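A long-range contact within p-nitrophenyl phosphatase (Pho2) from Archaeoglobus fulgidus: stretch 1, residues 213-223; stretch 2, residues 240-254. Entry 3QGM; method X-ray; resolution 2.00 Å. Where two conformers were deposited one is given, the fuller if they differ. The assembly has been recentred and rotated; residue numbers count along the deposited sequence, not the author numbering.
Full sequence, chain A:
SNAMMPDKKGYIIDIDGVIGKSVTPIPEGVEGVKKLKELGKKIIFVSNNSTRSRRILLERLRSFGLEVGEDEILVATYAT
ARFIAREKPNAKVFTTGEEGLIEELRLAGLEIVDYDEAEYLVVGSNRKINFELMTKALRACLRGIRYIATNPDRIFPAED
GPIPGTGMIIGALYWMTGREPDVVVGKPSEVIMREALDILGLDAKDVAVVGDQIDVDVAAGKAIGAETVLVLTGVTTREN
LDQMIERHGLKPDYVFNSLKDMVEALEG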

# COMPACT_ATOMS: atom_id res chain seq x y z
N GLN A 213 -6.30 -23.59 -0.01
CA GLN A 213 -5.51 -22.69 0.85
C GLN A 213 -5.92 -22.74 2.32
O GLN A 213 -7.08 -22.47 2.69
CB GLN A 213 -5.62 -21.25 0.35
CG GLN A 213 -5.00 -21.02 -1.01
CD GLN A 213 -4.97 -19.54 -1.40
OE1 GLN A 213 -3.92 -18.92 -1.40
NE2 GLN A 213 -6.10 -19.00 -1.78
N ILE A 214 -4.95 -23.03 3.17
CA ILE A 214 -5.19 -23.13 4.62
C ILE A 214 -5.62 -21.81 5.18
O ILE A 214 -6.61 -21.71 5.90
CB ILE A 214 -3.96 -23.57 5.32
CG1 ILE A 214 -3.53 -24.92 4.76
CG2 ILE A 214 -4.19 -23.54 6.92
CD1 ILE A 214 -3.65 -26.07 5.67
N ASP A 215 -4.89 -20.77 4.83
CA ASP A 215 -5.18 -19.41 5.32
C ASP A 215 -6.37 -18.74 4.68
O ASP A 215 -6.75 -17.68 5.10
CB ASP A 215 -3.98 -18.49 5.10
CG ASP A 215 -3.65 -18.31 3.64
OD1 ASP A 215 -3.27 -17.20 3.28
OD2 ASP A 215 -3.73 -19.28 2.88
N VAL A 216 -6.96 -19.35 3.66
CA VAL A 216 -8.16 -18.79 3.08
C VAL A 216 -9.34 -19.72 3.37
O VAL A 216 -10.30 -19.37 4.08
CB VAL A 216 -7.93 -18.56 1.57
CG1 VAL A 216 -9.21 -18.12 0.87
CG2 VAL A 216 -6.76 -17.50 1.37
N ASP A 217 -9.24 -20.91 2.83
CA ASP A 217 -10.37 -21.84 2.83
C ASP A 217 -10.54 -22.52 4.19
O ASP A 217 -11.66 -22.59 4.69
CB ASP A 217 -10.16 -22.87 1.74
CG ASP A 217 -10.02 -22.19 0.40
OD1 ASP A 217 -11.05 -21.61 -0.01
OD2 ASP A 217 -8.88 -22.16 -0.17
N VAL A 218 -9.45 -23.00 4.76
CA VAL A 218 -9.54 -23.60 6.11
C VAL A 218 -9.90 -22.57 7.15
O VAL A 218 -10.75 -22.84 8.00
CB VAL A 218 -8.32 -24.41 6.50
CG1 VAL A 218 -8.53 -25.03 7.88
CG2 VAL A 218 -8.11 -25.49 5.46
N ALA A 219 -9.34 -21.36 7.05
CA ALA A 219 -9.70 -20.29 8.02
C ALA A 219 -11.17 -19.96 7.91
O ALA A 219 -11.85 -19.70 8.92
CB ALA A 219 -8.86 -19.01 7.79
N ALA A 220 -11.67 -19.95 6.68
CA ALA A 220 -13.05 -19.60 6.43
C ALA A 220 -13.98 -20.62 7.14
O ALA A 220 -14.95 -20.23 7.80
CB ALA A 220 -13.31 -19.54 4.91
N GLY A 221 -13.66 -21.90 7.02
CA GLY A 221 -14.43 -22.96 7.65
C GLY A 221 -14.44 -22.93 9.19
O GLY A 221 -15.48 -23.13 9.82
N LYS A 222 -13.29 -22.68 9.79
CA LYS A 222 -13.22 -22.60 11.25
C LYS A 222 -14.11 -21.47 11.78
O LYS A 222 -14.79 -21.63 12.80
CB LYS A 222 -11.79 -22.37 11.71
CG LYS A 222 -10.84 -23.44 11.27
CD LYS A 222 -10.51 -24.37 12.36
CE LYS A 222 -9.54 -25.45 11.92
NZ LYS A 222 -9.78 -26.67 12.77
N ALA A 223 -14.15 -20.37 11.05
CA ALA A 223 -14.85 -19.20 11.52
C ALA A 223 -16.37 -19.39 11.57
O ALA A 223 -17.02 -18.82 12.45
CB ALA A 223 -14.48 -17.98 10.67
N ASN A 240 4.49 -29.03 0.49
CA ASN A 240 4.44 -27.84 1.34
C ASN A 240 3.39 -27.86 2.47
O ASN A 240 3.30 -26.90 3.26
CB ASN A 240 4.38 -26.55 0.50
CG ASN A 240 2.97 -26.23 -0.03
OD1 ASN A 240 1.99 -26.94 0.26
ND2 ASN A 240 2.87 -25.17 -0.82
N LEU A 241 2.64 -28.96 2.57
CA LEU A 241 1.52 -29.05 3.52
C LEU A 241 1.97 -28.74 4.96
O LEU A 241 1.39 -27.87 5.63
CB LEU A 241 0.85 -30.43 3.42
CG LEU A 241 -0.22 -30.72 4.47
CD1 LEU A 241 -1.37 -29.69 4.42
CD2 LEU A 241 -0.74 -32.16 4.33
N ASP A 242 3.01 -29.43 5.42
CA ASP A 242 3.51 -29.21 6.80
C ASP A 242 3.89 -27.76 7.01
O ASP A 242 3.56 -27.14 8.02
CB ASP A 242 4.73 -30.09 7.10
CG ASP A 242 4.43 -31.58 6.97
OD1 ASP A 242 3.47 -32.06 7.63
OD2 ASP A 242 5.18 -32.27 6.24
N GLN A 243 4.52 -27.20 5.99
CA GLN A 243 4.99 -25.83 6.04
C GLN A 243 3.81 -24.85 6.12
O GLN A 243 3.85 -23.87 6.88
CB GLN A 243 5.79 -25.55 4.78
CG GLN A 243 7.02 -26.46 4.52
CD GLN A 243 6.86 -27.98 4.77
OE1 GLN A 243 5.98 -28.63 4.21
NE2 GLN A 243 7.76 -28.54 5.59
N MSE A 244 2.75 -25.12 5.35
CA MSE A 244 1.57 -24.29 5.36
C MSE A 244 0.81 -24.38 6.69
O MSE A 244 0.34 -23.37 7.23
CB MSE A 244 0.66 -24.70 4.21
CG MSE A 244 1.19 -24.33 2.81
SE MSE A 244 1.62 -22.42 2.63
CE MSE A 244 2.09 -22.44 0.73
N ILE A 245 0.69 -25.60 7.22
CA ILE A 245 0.09 -25.80 8.55
C ILE A 245 0.85 -24.93 9.61
O ILE A 245 0.22 -24.17 10.37
CB ILE A 245 0.05 -27.32 8.94
CG1 ILE A 245 -1.04 -28.03 8.11
CG2 ILE A 245 -0.17 -27.52 10.45
CD1 ILE A 245 -0.92 -29.54 8.04
N GLU A 246 2.17 -25.00 9.59
CA GLU A 246 3.00 -24.22 10.55
C GLU A 246 2.85 -22.74 10.28
O GLU A 246 2.57 -21.97 11.17
CB GLU A 246 4.50 -24.60 10.47
CG GLU A 246 5.01 -25.54 11.55
CD GLU A 246 5.16 -24.87 12.94
OE1 GLU A 246 5.23 -25.63 13.94
OE2 GLU A 246 5.19 -23.61 13.05
N ARG A 247 3.05 -22.36 9.02
CA ARG A 247 2.90 -20.98 8.57
C ARG A 247 1.59 -20.33 9.07
O ARG A 247 1.59 -19.23 9.64
CB ARG A 247 2.96 -20.98 7.04
CG ARG A 247 2.72 -19.64 6.34
CD ARG A 247 3.99 -18.86 6.12
NE ARG A 247 5.01 -19.61 5.37
CZ ARG A 247 4.98 -19.84 4.06
NH1 ARG A 247 5.98 -20.52 3.49
NH2 ARG A 247 3.97 -19.41 3.31
N HIS A 248 0.46 -21.02 8.87
CA HIS A 248 -0.81 -20.38 9.14
C HIS A 248 -1.40 -20.72 10.52
O HIS A 248 -2.34 -20.05 10.97
CB HIS A 248 -1.75 -20.65 7.98
CG HIS A 248 -1.18 -20.24 6.65
ND1 HIS A 248 -0.88 -18.93 6.33
CD2 HIS A 248 -0.85 -20.97 5.55
CE1 HIS A 248 -0.41 -18.87 5.10
NE2 HIS A 248 -0.37 -20.09 4.60
N GLY A 249 -0.82 -21.70 11.21
CA GLY A 249 -1.30 -22.10 12.53
C GLY A 249 -2.71 -22.65 12.54
O GLY A 249 -3.45 -22.47 13.52
N LEU A 250 -3.10 -23.28 11.42
CA LEU A 250 -4.38 -23.96 11.25
C LEU A 250 -4.17 -25.35 10.63
O LEU A 250 -3.24 -25.57 9.84
CB LEU A 250 -5.28 -23.16 10.31
CG LEU A 250 -5.75 -21.79 10.75
CD1 LEU A 250 -6.56 -21.21 9.64
CD2 LEU A 250 -6.58 -21.85 12.03
N LYS A 251 -5.04 -26.28 11.01
CA LYS A 251 -5.07 -27.62 10.44
C LYS A 251 -6.45 -27.85 9.88
O LYS A 251 -7.44 -27.53 10.56
CB LYS A 251 -4.85 -28.70 11.50
CG LYS A 251 -3.41 -28.94 11.91
CD LYS A 251 -3.20 -30.39 12.37
CE LYS A 251 -4.24 -30.83 13.40
NZ LYS A 251 -4.87 -32.14 13.01
N PRO A 252 -6.52 -28.46 8.68
CA PRO A 252 -7.81 -28.90 8.17
C PRO A 252 -8.27 -30.17 8.90
O PRO A 252 -7.46 -30.86 9.46
CB PRO A 252 -7.51 -29.21 6.69
CG PRO A 252 -6.07 -29.67 6.69
CD PRO A 252 -5.40 -28.90 7.83
N ASP A 253 -9.57 -30.44 8.93
CA ASP A 253 -10.08 -31.71 9.44
C ASP A 253 -9.67 -32.91 8.55
O ASP A 253 -9.45 -34.01 9.06
CB ASP A 253 -11.59 -31.64 9.60
CG ASP A 253 -12.01 -30.58 10.59
OD1 ASP A 253 -11.43 -30.54 11.70
OD2 ASP A 253 -12.87 -29.76 10.29
N TYR A 254 -9.60 -32.69 7.23
CA TYR A 254 -9.22 -33.72 6.26
C TYR A 254 -8.29 -33.17 5.16
O TYR A 254 -8.40 -32.02 4.77
CB TYR A 254 -10.47 -34.30 5.60
CG TYR A 254 -11.52 -34.78 6.56
CD1 TYR A 254 -11.50 -36.09 7.03
CD2 TYR A 254 -12.55 -33.93 6.98
CE1 TYR A 254 -12.47 -36.54 7.92
CE2 TYR A 254 -13.51 -34.37 7.84
CZ TYR A 254 -13.47 -35.67 8.32
OH TYR A 254 -14.44 -36.11 9.19
O HOH W 1 -11.84 -27.20 10.71

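This is a mainly apolar contact in which one helix, through Ile214, Val218 and Ala219, packs against the last part of a second helix and the extended segment that follows it, with a solvated polar fringe at one end and no clear direct hydrogen bond between the stretches. The two helix axes cross at 62° and come no nearer than 10.4 Å, and much of the close packing is with the segment after Gly249.

Ile214 is the centre of the contact. Buried and directed toward the other stretch, it has the largest covered area of any residue here. Its CG2 lies 3.6 Å from CB of Leu250, while its CD1 reaches CG1 of Ile245 at 4.1 Å and CD of Pro252 at 4.0 Å; CG1 sits 4.2 Å from CB of the selenomethionine Met244. A branched aliphatic side chain suits this place because its methyl groups can touch both the helix and the segment beyond it.

One turn along, Val218 places CG2 4.0 Å from CB of Pro252 and CG1 3.8 Å from the backbone O of Lys251. Its compact side chain fits where the backbones run close, the CA atoms of Val218 and Pro252 being 5.9 Å apart. Ala219 is smaller still: CD1 of Leu250 lies 3.7 Å from CB of Ala219 and 3.7 Å from CA of Ala219, so the leucine rests against the helix backbone itself.

Gly249, the first residue after the second helix, has a positive phi of 63°, a conformation that by itself favours glycine. Beyond it the chain is extended, and Leu250 points toward the first helix while Lys251 points away, leaving the lysine side chain exposed and its carbonyl facing the contact.

His248 adds a different kind of interaction. CB of Asp215 lies over one face of its ring, 3.5 Å from the centroid and 19° off the ring normal, a CH-pi contact. Here the aspartate contributes its methylene group; the histidine offers a flat surface on which that group can sit.

At the exposed end, Lys222 reaches across to the segment, with CE 3.3 Å from O of Lys251. Its NZ is 4.3 Å from OD1 of Asp253, too far for a salt bridge, but a water joins the two residues: it accepts from NZ of Lys222 at 3.0 Å and donates to OD2 of Asp253 at 2.8 Å. Opposite charges are thus linked through solvent.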